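Local coordinates for protein phytase (Citrobacter braakii, PDB 3ZHC) that belongs to branch 2 of the histidine phosphatase superfamily and combines a mixed beta-sheet with many helices and several disulfide bonds, at residues Asn148-Met152 against Gly153-Phe157; Pro282-Ala285 against Arg286-Thr290; Leu192-Gln196 against Ser197-Lys201; Arg180-Ser183 against Ser184-Leu188; Thr70-Gly73 against Gly74-Ser78. The protein carries 2 engineered substitutions. All coordinates share one frame; numbering follows the deposited sequence.

Contact 1 (Asn148-Met152 against Gly153-Phe157); sequences NPVKM and GKCSF
Val150 and Phe157 meet crosswise, the branched side chain standing at about a right angle to the aromatic one. CG1 of Val150 lies 3.7 Å from the centroid of the Phe157 ring and only 13° off its normal, a CH-pi contact squarely over one face. The second methyl serves the rim: Val150 CG2 is 3.6 Å from Phe157 CZ. With CG1 anti to the backbone N (chi1 -162°), Val150 offers both methyls to the ring, which a beta-branched residue does without needing a long, flexible arm. Phe157 also packs on Val284 and Arg288 of helix 282-301, and Val150 on Arg288.

Cys155 comes up against Pro149 and Val150, its CB 3.6 Å from Pro149 O. Its SG is 4.1 Å from Val150 CG2, and the sulfur, disulfide-bonded to Cys429, packs loosely on these aliphatic groups. Met152 and Lys154 run side by side in the same direction; in the lysine conformer modelled their ends touch loosely and NZ hydrogen-bonds to Ala430 O, so this pairing is tentative.

A water lies 2.7 Å from Val150 O and 2.6 Å from Met152 O and hydrogen-bonds to Ser156 OG; counting atoms elsewhere it has more acceptors in reach than protons, so these bonds are probably shared. Proline suits the start of the turn because its ring fixes phi near the -70° used there, and the first residue needs no N-H; Met152 N closes the turn on Pro149 O at 2.8 Å. Together these features describe a short 3-10 turn in the loop leading to helix 159-169, tied by a disulfide to the chain's C-terminal tail.

Contact 2 (Pro282-Ala285 against Arg286-Thr290); sequences PEVA and RSRAT
The guanidinium of Arg288 is met obliquely by Val284, whose CG1 lies 3.4 Å from Arg288 NH1. The same methyl is 3.7 Å from Arg288 CD, so it rides along the extended arm as well as its flat end. Both side chains point the same way, and Val284 turns this methyl toward the arginine by setting it anti to its own backbone N (chi1 168°). Arg288 NH1 goes on to a weak bond with Gln279 OE1.

The second guanidinium, that of Arg286, leads away from the contact, and its NE donates to Ile424 O. Only the root of this side chain takes part here: Arg286 CG is 3.2 Å from Pro282 O, the carbonyl that also receives Arg286 N at 2.9 Å. In the first turn of a helix an N-H has no partner four residues earlier within that helix, so Pro282 loses nothing there. Ala289, being small, probably lets the helix lie close against Asn330, Leu331 and Ala334 of helix 325-335. Thr290 OG1 gives its proton back to Arg286 O at 2.6 Å while accepting from Val426 N. Arg288 N reaches Val284 O at 3.2 Å and Ala289 N reaches Ala285 O at 2.8 Å; these i to i+4 backbone bonds are those of an alpha-helix, here the opening turns of helix 282-301.

Contact 3 (Leu192-Gln196 against Ser197-Lys201); sequences LNFSQ and SETCK. With FMT (formic acid), chain P.
The backbone leaves helix 182-192 through a Schellman motif, with Asn193 at positive phi as the C-prime residue, Phe194 N returning to Glu189 O and Asn193 N to Asn190 O, and then winds into a 3-10 turn over residues 194-196. Ser197 closes that turn by gripping one carbonyl twice. Its N lies 3.0 Å from Phe194 O and comes from 60° above the carbonyl plane, whereas its OG, 2.7 Å from Phe194 O, sits in that plane on a lone pair. The hydroxyl can bend back so far because OG lies between the backbone N and the carbonyl carbon (chi1 72°); serine is short enough for this double use.

The Phe194 ring meets Thr199, Cys200, and Leu211 and Ala214 of helix 211-214. The methyl CG2 of Thr199 comes within 3.6 Å of Phe194 CZ, while Thr199 OG1 turns to Asn53 O. Cys200 SG, disulfide-bonded to Cys209, makes a sulfur-aromatic contact over one face, 3.6 Å from the centroid of the Phe194 ring and shifted toward the rim. A water bridges Ser195 O and Ser197 O.

Formic acid, probably from the crystallisation liquor, bonds to Lys208 NZ, and its O2 accepts Ser195 N at 2.9 Å with 143° at the hydrogen.

Contact 4 (Arg180-Ser183 against Ser184-Leu188); sequences RYQS and SFRTL
Backbone bonding joins Tyr181 to Phe185, Gln182 to Arg186 and Ser183 to Thr187, the i to i+4 pattern that starts helix 182-192. The straightest of the three is Phe185 N to Tyr181 O at 3.2 Å, with 163° at the hydrogen. Tyr181 is both the first residue beyond helix 174-180 and the N-cap of the next, so it forms the junction between the two helices.

Apolar contact lies on the inner side. Tyr181 CB is 4.2 Å from Phe185 CE2, and both rings meet Trp232 edge-to-face, large flat groups filling the space toward helices 231-247 and 260-280.

Charge and amide chemistry occupy the outer side. Arg186 folds back through bends at chi2 and chi3, which carries one face of its guanidinium over the backbone: Gln182 O stands 3.5 Å above the Arg186 guanidinium plane, off centre. The Gln182 amide runs beside it, turned 48° from it, and a water links Gln182 NE2 and Arg186 NH1 weakly. Arg186 NE forms a salt bridge with Glu189.

A second water joins the serines, 2.6 Å from Ser183 OG and 2.9 Å from Ser184 OG, to which it donates. Ser184 OG also bonds to Asp266 O, and Ser183 OG is hydrogen-bonded to Lys117 NZ of the second subunit. Small hydroxyls thus let one helix start serve the interior and the subunit interface at once, while Glu189 probably balances the arginine's charge and the carbonyl against the guanidinium face may add to this.

Contact 5 (Thr70-Gly73 against Gly74-Ser78); sequences TPRG and GELVS
Leu76 folds back over the carbonyl of Arg72 one turn earlier; the residue is buried, so an apolar side chain belongs there. Its CB begins 3.7 Å from both Arg72 O and Gly73 O. CG, anti to the carbonyl carbon (chi1 -70°), comes nearer, 3.4 Å from Arg72 O. The branch CD1 then passes alongside, 3.7 Å from the same oxygen and 4.4 Å from Arg72 CG, a loose aliphatic touch at the tip. The oxygen beneath is engaged by Leu76 N at 3.0 Å, so the leucine covers a carbonyl already satisfied. The rest of Arg72 goes elsewhere: its NH2 donates to Arg382 O, and its charged end is not in contact with that of Glu75.

Val77 repeats the theme on another side of the helix, with CG2 over Gly73 O. A compact beta-branched residue suits this position, since its side chain also packs on Thr118, Ala121 and Phe122 of helix 113-126.

The first turn is closed by Thr70, the N-cap. Its OG1 accepts Gly73 N at 3.0 Å, with 150° at the hydrogen, and bonds to Gln248 OE1 as well, so the hydroxyl is used in both directions. Proline fits at position 71, where the first turn has no carbonyl for an N-H to meet, and Gly73 and Gly74 bring no side chains to the turn. Pro71 O takes Glu75 N at 2.9 Å. Chemically, then, the start of helix 71-90 has its early N-H groups paired by a hydroxyl and by Thr70 O, which receives Gly74 N, while apolar branches of Leu76 and Val77 lie against Arg72 O and Gly73 O.

Contacts 1 and 2 touch: Pro149, Val150 and Phe157 of the loop lie against Ser287 and Arg288 of helix 282-301. Contacts 3 and 4 are consecutive in the chain and hold the two ends of helix 182-192, its start facing the second subunit. Contact 5 opens a different helix, across the chain's centre from contact 2. All are partly buried, and contact 4 has no fully exposed residue; the centre of contact 2 lies nearest the chain centre, about 14 Å away, and that of contact 3 farthest, about 32 Å. Helix starts 2, 4 and 5 rest on i to i+4 backbone bonds, whereas loop contacts 1 and 3 depend on 3-10 turns, disulfide cysteines and aromatic faces.

Contact 1 (Asn148-Met152 against Gly153-Phe157)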
loop_
_atom_site.group_PDB
_atom_site.type_symbol
_atom_site.label_atom_id
_atom_site.label_comp_id
_atom_site.label_asym_id
_atom_site.label_seq_id
_atom_site.Cartn_x
_atom_site.Cartn_y
_atom_site.Cartn_z
ATOM N N ASN B 148 19.320 -1.328 22.430
ATOM C CA ASN B 148 19.307 0.148 22.526
ATOM C C ASN B 148 20.740 0.742 22.596
ATOM O O ASN B 148 21.151 1.250 23.651
ATOM C CB ASN B 148 18.508 0.606 23.777
ATOM C CG ASN B 148 17.086 0.065 23.820
ATOM O OD1 ASN B 148 16.217 0.486 23.034
ATOM N ND2 ASN B 148 16.822 -0.885 24.775
ATOM N N PRO B 149 21.502 0.683 21.484
ATOM C CA PRO B 149 22.896 1.158 21.513
ATOM C C PRO B 149 23.077 2.683 21.658
ATOM O O PRO B 149 24.093 3.112 22.182
ATOM C CB PRO B 149 23.449 0.681 20.167
ATOM C CG PRO B 149 22.297 0.606 19.310
ATOM C CD PRO B 149 21.149 0.179 20.152
ATOM N N VAL B 150 22.101 3.484 21.225
ATOM C CA VAL B 150 22.247 4.964 21.285
ATOM C C VAL B 150 22.245 5.522 22.773
ATOM O O VAL B 150 22.478 6.708 22.987
ATOM C CB VAL B 150 21.230 5.699 20.347
ATOM C CG1 VAL B 150 21.663 7.117 20.097
ATOM C CG2 VAL B 150 21.110 4.977 19.014
ATOM N N LYS B 151 21.988 4.640 23.768
ATOM C CA LYS B 151 22.182 4.947 25.201
ATOM C C LYS B 151 23.688 4.749 25.640
ATOM O O LYS B 151 24.034 5.020 26.774
ATOM C CB LYS B 151 21.275 4.094 26.101
ATOM C CG LYS B 151 19.789 3.953 25.650
ATOM C CD LYS B 151 19.068 5.283 25.467
ATOM C CE LYS B 151 17.595 5.044 25.062
ATOM N NZ LYS B 151 16.817 6.340 24.828
ATOM N N MET B 152 24.552 4.263 24.734
ATOM C CA MET B 152 26.001 4.162 25.004
ATOM C C MET B 152 26.649 5.501 24.771
ATOM O O MET B 152 26.148 6.311 23.978
ATOM C CB MET B 152 26.677 3.139 24.091
ATOM C CG MET B 152 26.161 1.717 24.226
ATOM S SD MET B 152 27.227 0.552 23.349
ATOM C CE MET B 152 28.514 0.350 24.594
ATOM N N GLY B 153 27.767 5.741 25.456
ATOM C CA GLY B 153 28.546 6.976 25.277
ATOM C C GLY B 153 29.178 7.016 23.886
ATOM O O GLY B 153 29.115 8.050 23.205
ATOM N N LYS B 154 29.775 5.871 23.469
ATOM C CA LYS B 154 30.408 5.722 22.125
ATOM C C LYS B 154 29.467 6.009 20.949
ATOM O O LYS B 154 29.925 6.463 19.877
ATOM C CB LYS B 154 30.928 4.298 21.905
ATOM C CG LYS B 154 32.021 3.819 22.803
ATOM C CD LYS B 154 32.462 2.475 22.300
ATOM C CE LYS B 154 31.243 1.653 21.874
ATOM N NZ LYS B 154 31.603 0.407 21.168
ATOM N N CYS B 155 28.159 5.733 21.146
ATOM C CA CYS B 155 27.131 5.869 20.098
ATOM C C CYS B 155 26.053 6.960 20.366
ATOM O O CYS B 155 25.174 6.793 21.224
ATOM C CB CYS B 155 26.493 4.502 19.925
ATOM S SG CYS B 155 25.165 4.350 18.803
ATOM N N SER B 156 26.148 8.068 19.613
ATOM C CA SER B 156 25.182 9.172 19.657
ATOM C C SER B 156 24.780 9.615 18.254
ATOM O O SER B 156 25.545 9.473 17.307
ATOM C CB SER B 156 25.752 10.375 20.430
ATOM O OG SER B 156 25.605 10.187 21.830
ATOM N N PHE B 157 23.575 10.153 18.138
ATOM C CA PHE B 157 23.092 10.702 16.888
ATOM C C PHE B 157 23.675 12.077 16.641
ATOM O O PHE B 157 23.847 12.831 17.586
ATOM C CB PHE B 157 21.565 10.950 16.927
ATOM C CG PHE B 157 20.707 9.720 17.075
ATOM C CD1 PHE B 157 20.855 8.627 16.217
ATOM C CD2 PHE B 157 19.703 9.670 18.056
ATOM C CE1 PHE B 157 20.036 7.488 16.349
ATOM C CE2 PHE B 157 18.877 8.528 18.190
ATOM C CZ PHE B 157 19.049 7.446 17.334
HETATM O O HOH W 1 24.617 8.277 23.396
#

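Contact 2 (Pro282-Ala285 against Arg286-Thr290)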
loop_
_atom_site.group_PDB
_atom_site.type_symbol
_atom_site.label_atom_id
_atom_site.label_comp_id
_atom_site.label_asym_id
_atom_site.label_seq_id
_atom_site.Cartn_x
_atom_site.Cartn_y
_atom_site.Cartn_z
ATOM N N PRO B 282 17.169 5.839 7.664
ATOM C CA PRO B 282 18.547 5.266 7.719
ATOM C C PRO B 282 19.482 5.888 8.735
ATOM O O PRO B 282 20.202 5.170 9.392
ATOM C CB PRO B 282 19.069 5.505 6.296
ATOM C CG PRO B 282 17.867 5.377 5.461
ATOM C CD PRO B 282 16.744 6.023 6.254
ATOM N N GLU B 283 19.452 7.218 8.865
ATOM C CA GLU B 283 20.335 7.933 9.806
ATOM C C GLU B 283 20.106 7.505 11.269
ATOM O O GLU B 283 21.031 7.585 12.072
ATOM C CB GLU B 283 20.217 9.457 9.664
ATOM C CG GLU B 283 20.909 10.033 8.407
ATOM C CD GLU B 283 20.128 9.861 7.104
ATOM O OE1 GLU B 283 19.005 9.302 7.094
ATOM O OE2 GLU B 283 20.656 10.302 6.079
ATOM N N VAL B 284 18.869 7.058 11.589
ATOM C CA VAL B 284 18.536 6.472 12.897
ATOM C C VAL B 284 18.734 4.935 12.883
ATOM O O VAL B 284 19.426 4.403 13.753
ATOM C CB VAL B 284 17.096 6.835 13.331
ATOM C CG1 VAL B 284 16.634 5.995 14.556
ATOM C CG2 VAL B 284 17.012 8.318 13.643
ATOM N N ALA B 285 18.130 4.256 11.894
ATOM C CA ALA B 285 18.152 2.751 11.790
ATOM C C ALA B 285 19.537 2.131 11.775
ATOM O O ALA B 285 19.746 1.098 12.393
ATOM C CB ALA B 285 17.371 2.271 10.563
ATOM N N ARG B 286 20.473 2.767 11.059
ATOM C CA ARG B 286 21.865 2.273 10.940
ATOM C C ARG B 286 22.536 2.150 12.282
ATOM O O ARG B 286 23.099 1.114 12.598
ATOM C CB ARG B 286 22.712 3.186 10.036
ATOM C CG ARG B 286 22.460 3.044 8.562
ATOM C CD ARG B 286 23.403 3.985 7.735
ATOM N NE ARG B 286 24.825 3.618 7.906
ATOM C CZ ARG B 286 25.839 4.413 8.324
ATOM N NH1 ARG B 286 25.673 5.707 8.626
ATOM N NH2 ARG B 286 27.067 3.884 8.420
ATOM N N SER B 287 22.479 3.216 13.067
ATOM C CA SER B 287 23.066 3.221 14.422
ATOM C C SER B 287 22.384 2.207 15.350
ATOM O O SER B 287 23.054 1.412 15.997
ATOM C CB SER B 287 22.959 4.613 15.029
ATOM O OG SER B 287 23.618 5.578 14.198
ATOM N N ARG B 288 21.045 2.252 15.393
ATOM C CA ARG B 288 20.248 1.403 16.314
ATOM C C ARG B 288 20.276 -0.082 15.980
ATOM O O ARG B 288 20.267 -0.900 16.876
ATOM C CB ARG B 288 18.788 1.899 16.421
ATOM C CG ARG B 288 18.603 3.052 17.348
ATOM C CD ARG B 288 17.159 3.563 17.345
ATOM N NE ARG B 288 16.912 4.575 18.402
ATOM C CZ ARG B 288 15.873 5.446 18.439
ATOM N NH1 ARG B 288 14.934 5.469 17.468
ATOM N NH2 ARG B 288 15.772 6.313 19.464
ATOM N N ALA B 289 20.307 -0.416 14.685
ATOM C CA ALA B 289 20.346 -1.826 14.231
ATOM C C ALA B 289 21.734 -2.465 14.257
ATOM O O ALA B 289 21.824 -3.677 14.083
ATOM C CB ALA B 289 19.754 -1.952 12.808
ATOM N N THR B 290 22.806 -1.678 14.473
ATOM C CA THR B 290 24.214 -2.197 14.343
ATOM C C THR B 290 24.544 -3.453 15.214
ATOM O O THR B 290 25.028 -4.466 14.653
ATOM C CB THR B 290 25.302 -1.042 14.507
ATOM O OG1 THR B 290 25.267 -0.195 13.349
ATOM C CG2 THR B 290 26.711 -1.597 14.666
#

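Contact 3 (Leu192-Gln196 against Ser197-Lys201)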
loop_
_atom_site.group_PDB
_atom_site.type_symbol
_atom_site.label_atom_id
_atom_site.label_comp_id
_atom_site.label_asym_id
_atom_site.label_seq_id
_atom_site.Cartn_x
_atom_site.Cartn_y
_atom_site.Cartn_z
ATOM N N LEU B 192 -12.572 7.355 18.152
ATOM C CA LEU B 192 -12.524 7.969 19.470
ATOM C C LEU B 192 -13.767 8.807 19.818
ATOM O O LEU B 192 -13.956 9.152 20.973
ATOM C CB LEU B 192 -11.312 8.914 19.566
ATOM C CG LEU B 192 -9.891 8.383 19.500
ATOM C CD1 LEU B 192 -8.937 9.537 19.290
ATOM C CD2 LEU B 192 -9.555 7.624 20.759
ATOM N N ASN B 193 -14.600 9.132 18.809
ATOM C CA ASN B 193 -15.679 10.148 18.924
ATOM C C ASN B 193 -15.045 11.415 19.497
ATOM O O ASN B 193 -15.495 11.962 20.489
ATOM C CB ASN B 193 -16.892 9.645 19.741
ATOM C CG ASN B 193 -18.173 10.496 19.499
ATOM O OD1 ASN B 193 -18.308 11.180 18.454
ATOM N ND2 ASN B 193 -19.124 10.450 20.472
ATOM N N PHE B 194 -13.967 11.843 18.820
ATOM C CA PHE B 194 -13.091 12.945 19.253
ATOM C C PHE B 194 -13.813 14.272 19.421
ATOM O O PHE B 194 -13.540 14.989 20.380
ATOM C CB PHE B 194 -11.900 13.085 18.260
ATOM C CG PHE B 194 -10.927 14.193 18.601
ATOM C CD1 PHE B 194 -10.165 14.137 19.772
ATOM C CD2 PHE B 194 -10.760 15.299 17.734
ATOM C CE1 PHE B 194 -9.248 15.161 20.097
ATOM C CE2 PHE B 194 -9.850 16.323 18.044
ATOM C CZ PHE B 194 -9.090 16.260 19.230
ATOM N N SER B 195 -14.731 14.576 18.488
ATOM C CA SER B 195 -15.543 15.820 18.512
ATOM C C SER B 195 -16.302 16.037 19.830
ATOM O O SER B 195 -16.541 17.170 20.230
ATOM C CB SER B 195 -16.555 15.829 17.350
ATOM O OG SER B 195 -15.899 15.861 16.100
ATOM N N GLN B 196 -16.685 14.933 20.489
ATOM C CA GLN B 196 -17.423 14.980 21.759
ATOM C C GLN B 196 -16.531 14.843 23.017
ATOM O O GLN B 196 -17.056 14.736 24.117
ATOM C CB GLN B 196 -18.502 13.894 21.776
ATOM C CG GLN B 196 -19.390 13.842 20.537
ATOM C CD GLN B 196 -20.048 15.160 20.234
ATOM O OE1 GLN B 196 -19.873 15.722 19.131
ATOM N NE2 GLN B 196 -20.800 15.686 21.205
ATOM N N SER B 197 -15.197 14.853 22.848
ATOM C CA SER B 197 -14.254 14.725 23.980
ATOM C C SER B 197 -13.935 16.082 24.634
ATOM O O SER B 197 -14.263 17.139 24.090
ATOM C CB SER B 197 -12.949 14.049 23.528
ATOM O OG SER B 197 -12.160 14.907 22.708
ATOM N N GLU B 198 -13.287 16.022 25.799
ATOM C CA GLU B 198 -12.862 17.218 26.558
ATOM C C GLU B 198 -11.885 18.114 25.747
ATOM O O GLU B 198 -11.880 19.335 25.915
ATOM C CB GLU B 198 -12.231 16.797 27.896
ATOM C CG GLU B 198 -11.937 17.938 28.905
ATOM C CD GLU B 198 -13.222 18.619 29.492
ATOM O OE1 GLU B 198 -14.342 18.037 29.397
ATOM O OE2 GLU B 198 -13.084 19.741 30.052
ATOM N N THR B 199 -11.074 17.492 24.876
ATOM C CA THR B 199 -10.134 18.219 23.990
ATOM C C THR B 199 -10.850 19.204 23.029
ATOM O O THR B 199 -10.319 20.273 22.741
ATOM C CB THR B 199 -9.243 17.226 23.188
ATOM O OG1 THR B 199 -8.543 16.366 24.102
ATOM C CG2 THR B 199 -8.230 17.957 22.314
ATOM N N CYS B 200 -12.049 18.828 22.560
ATOM C CA CYS B 200 -12.889 19.670 21.659
ATOM C C CYS B 200 -14.025 20.429 22.379
ATOM O O CYS B 200 -14.933 20.962 21.720
ATOM C CB CYS B 200 -13.492 18.791 20.556
ATOM S SG CYS B 200 -12.258 17.995 19.557
ATOM N N LYS B 201 -13.974 20.481 23.716
ATOM C CA LYS B 201 -15.015 21.127 24.534
ATOM C C LYS B 201 -15.204 22.603 24.171
ATOM O O LYS B 201 -16.327 23.034 23.865
ATOM C CB LYS B 201 -14.662 21.002 26.029
ATOM C CG LYS B 201 -15.739 21.506 26.989
ATOM C CD LYS B 201 -15.295 21.403 28.436
ATOM C CE LYS B 201 -16.353 21.981 29.388
ATOM N NZ LYS B 201 -17.563 21.109 29.490
HETATM C C FMT P . -15.216 12.642 15.693
HETATM O O1 FMT P . -15.463 12.183 14.610
HETATM O O2 FMT P . -14.423 13.567 15.807
HETATM O O HOH W 2 -16.573 18.463 22.870
#

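Contact 4 (Arg180-Ser183 against Ser184-Leu188)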
loop_
_atom_site.group_PDB
_atom_site.type_symbol
_atom_site.label_atom_id
_atom_site.label_comp_id
_atom_site.label_asym_id
_atom_site.label_seq_id
_atom_site.Cartn_x
_atom_site.Cartn_y
_atom_site.Cartn_z
ATOM N N ARG B 180 -0.913 14.291 4.073
ATOM C CA ARG B 180 -0.846 12.997 3.393
ATOM C C ARG B 180 -1.704 11.911 4.082
ATOM O O ARG B 180 -2.252 11.031 3.413
ATOM C CB ARG B 180 0.614 12.550 3.297
ATOM C CG ARG B 180 0.861 11.429 2.322
ATOM C CD ARG B 180 2.236 11.573 1.627
ATOM N NE ARG B 180 3.303 10.814 2.201
ATOM C CZ ARG B 180 4.578 10.889 1.786
ATOM N NH1 ARG B 180 4.938 11.719 0.777
ATOM N NH2 ARG B 180 5.503 10.142 2.385
ATOM N N TYR B 181 -1.808 11.989 5.417
ATOM C CA TYR B 181 -2.583 11.041 6.220
ATOM C C TYR B 181 -3.887 11.656 6.812
ATOM O O TYR B 181 -4.380 11.168 7.819
ATOM C CB TYR B 181 -1.680 10.462 7.331
ATOM C CG TYR B 181 -0.569 9.589 6.808
ATOM C CD1 TYR B 181 0.653 10.139 6.400
ATOM C CD2 TYR B 181 -0.726 8.197 6.715
ATOM C CE1 TYR B 181 1.705 9.323 5.907
ATOM C CE2 TYR B 181 0.315 7.379 6.224
ATOM C CZ TYR B 181 1.523 7.957 5.822
ATOM O OH TYR B 181 2.531 7.173 5.345
ATOM N N GLN B 182 -4.445 12.711 6.176
ATOM C CA GLN B 182 -5.699 13.378 6.678
ATOM C C GLN B 182 -6.822 12.411 6.986
ATOM O O GLN B 182 -7.324 12.388 8.097
ATOM C CB GLN B 182 -6.258 14.405 5.674
ATOM C CG GLN B 182 -5.569 15.699 5.678
ATOM C CD GLN B 182 -6.226 16.741 4.752
ATOM O OE1 GLN B 182 -5.569 17.277 3.826
ATOM N NE2 GLN B 182 -7.528 17.035 4.992
ATOM N N SER B 183 -7.205 11.620 5.981
ATOM C CA SER B 183 -8.339 10.675 6.102
ATOM C C SER B 183 -8.128 9.622 7.189
ATOM O O SER B 183 -9.098 9.183 7.805
ATOM C CB SER B 183 -8.624 9.998 4.766
ATOM O OG SER B 183 -7.513 9.235 4.354
ATOM N N SER B 184 -6.866 9.221 7.418
ATOM C CA SER B 184 -6.530 8.287 8.517
ATOM C C SER B 184 -6.835 8.921 9.871
ATOM O O SER B 184 -7.404 8.266 10.753
ATOM C CB SER B 184 -5.058 7.845 8.464
ATOM O OG SER B 184 -4.862 6.898 7.446
ATOM N N PHE B 185 -6.451 10.191 10.028
ATOM C CA PHE B 185 -6.762 10.949 11.241
ATOM C C PHE B 185 -8.277 11.115 11.430
ATOM O O PHE B 185 -8.748 11.075 12.557
ATOM C CB PHE B 185 -6.070 12.322 11.261
ATOM C CG PHE B 185 -4.623 12.267 11.644
ATOM C CD1 PHE B 185 -4.249 12.052 12.983
ATOM C CD2 PHE B 185 -3.613 12.438 10.683
ATOM C CE1 PHE B 185 -2.895 12.009 13.351
ATOM C CE2 PHE B 185 -2.257 12.392 11.046
ATOM C CZ PHE B 185 -1.900 12.178 12.385
ATOM N N ARG B 186 -9.025 11.297 10.329
ATOM C CA ARG B 186 -10.501 11.352 10.398
ATOM C C ARG B 186 -11.072 10.040 10.942
ATOM O O ARG B 186 -12.021 10.060 11.739
ATOM C CB ARG B 186 -11.156 11.647 9.018
ATOM C CG ARG B 186 -10.788 12.989 8.336
ATOM C CD ARG B 186 -11.105 14.218 9.207
ATOM N NE ARG B 186 -10.032 14.480 10.153
ATOM C CZ ARG B 186 -8.882 15.129 9.866
ATOM N NH1 ARG B 186 -8.628 15.612 8.642
ATOM N NH2 ARG B 186 -7.972 15.295 10.827
ATOM N N THR B 187 -10.496 8.911 10.515
ATOM C CA THR B 187 -10.950 7.583 10.980
ATOM C C THR B 187 -10.660 7.412 12.476
ATOM O O THR B 187 -11.539 6.973 13.233
ATOM C CB THR B 187 -10.328 6.426 10.153
ATOM O OG1 THR B 187 -10.626 6.622 8.768
ATOM C CG2 THR B 187 -10.891 5.057 10.590
ATOM N N LEU B 188 -9.442 7.761 12.899
ATOM C CA LEU B 188 -9.083 7.699 14.334
ATOM C C LEU B 188 -10.039 8.580 15.173
ATOM O O LEU B 188 -10.544 8.141 16.199
ATOM C CB LEU B 188 -7.616 8.096 14.578
ATOM C CG LEU B 188 -7.138 8.145 16.046
ATOM C CD1 LEU B 188 -7.390 6.791 16.734
ATOM C CD2 LEU B 188 -5.693 8.520 16.119
HETATM O O HOH W 3 -10.387 15.649 5.688
HETATM O O HOH W 4 -5.124 8.324 4.899
#

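Contact 5 (Thr70-Gly73 against Gly74-Ser78)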
loop_
_atom_site.group_PDB
_atom_site.type_symbol
_atom_site.label_atom_id
_atom_site.label_comp_id
_atom_site.label_asym_id
_atom_site.label_seq_id
_atom_site.Cartn_x
_atom_site.Cartn_y
_atom_site.Cartn_z
ATOM N N THR B 70 1.042 -10.515 28.186
ATOM C CA THR B 70 -0.081 -11.210 28.806
ATOM C C THR B 70 0.057 -12.712 28.552
ATOM O O THR B 70 0.692 -13.101 27.578
ATOM C CB THR B 70 -1.417 -10.762 28.226
ATOM O OG1 THR B 70 -1.506 -11.143 26.834
ATOM C CG2 THR B 70 -1.591 -9.255 28.370
ATOM N N PRO B 71 -0.543 -13.573 29.424
ATOM C CA PRO B 71 -0.517 -15.035 29.187
ATOM C C PRO B 71 -1.008 -15.433 27.781
ATOM O O PRO B 71 -0.490 -16.368 27.186
ATOM C CB PRO B 71 -1.451 -15.563 30.274
ATOM C CG PRO B 71 -1.225 -14.625 31.391
ATOM C CD PRO B 71 -1.165 -13.277 30.735
ATOM N N ARG B 72 -1.993 -14.710 27.281
ATOM C CA ARG B 72 -2.474 -14.898 25.925
ATOM C C ARG B 72 -1.397 -14.526 24.865
ATOM O O ARG B 72 -1.290 -15.197 23.831
ATOM C CB ARG B 72 -3.724 -14.100 25.710
ATOM C CG ARG B 72 -4.183 -14.111 24.306
ATOM C CD ARG B 72 -5.599 -14.094 24.231
ATOM N NE ARG B 72 -6.056 -13.859 22.858
ATOM C CZ ARG B 72 -7.278 -14.138 22.419
ATOM N NH1 ARG B 72 -8.207 -14.683 23.231
ATOM N NH2 ARG B 72 -7.583 -13.881 21.147
ATOM N N GLY B 73 -0.628 -13.464 25.138
ATOM C CA GLY B 73 0.496 -13.069 24.288
ATOM C C GLY B 73 1.530 -14.181 24.223
ATOM O O GLY B 73 2.034 -14.502 23.148
ATOM N N GLY B 74 1.831 -14.764 25.389
ATOM C CA GLY B 74 2.710 -15.920 25.487
ATOM C C GLY B 74 2.184 -17.100 24.675
ATOM O O GLY B 74 2.918 -17.684 23.909
ATOM N N GLU B 75 0.901 -17.419 24.853
ATOM C CA GLU B 75 0.231 -18.540 24.132
ATOM C C GLU B 75 0.333 -18.392 22.599
ATOM O O GLU B 75 0.578 -19.369 21.893
ATOM C CB GLU B 75 -1.238 -18.667 24.569
ATOM C CG GLU B 75 -1.935 -19.962 24.117
ATOM C CD GLU B 75 -3.408 -20.077 24.599
ATOM O OE1 GLU B 75 -3.793 -19.403 25.611
ATOM O OE2 GLU B 75 -4.179 -20.849 23.962
ATOM N N LEU B 76 0.151 -17.168 22.105
ATOM C CA LEU B 76 0.289 -16.874 20.660
ATOM C C LEU B 76 1.742 -17.045 20.164
ATOM O O LEU B 76 1.957 -17.525 19.051
ATOM C CB LEU B 76 -0.236 -15.468 20.331
ATOM C CG LEU B 76 -1.759 -15.325 20.435
ATOM C CD1 LEU B 76 -2.171 -13.875 20.447
ATOM C CD2 LEU B 76 -2.464 -16.114 19.277
ATOM N N VAL B 77 2.723 -16.651 20.985
ATOM C CA VAL B 77 4.146 -16.861 20.626
ATOM C C VAL B 77 4.471 -18.385 20.624
ATOM O O VAL B 77 5.241 -18.842 19.780
ATOM C CB VAL B 77 5.126 -16.070 21.523
ATOM C CG1 VAL B 77 6.583 -16.426 21.188
ATOM C CG2 VAL B 77 4.902 -14.553 21.376
ATOM N N SER B 78 3.877 -19.151 21.560
ATOM C CA SER B 78 4.086 -20.619 21.610
ATOM C C SER B 78 3.554 -21.279 20.334
ATOM O O SER B 78 4.112 -22.253 19.874
ATOM C CB SER B 78 3.453 -21.248 22.868
ATOM O OG SER B 78 2.036 -21.163 22.846
#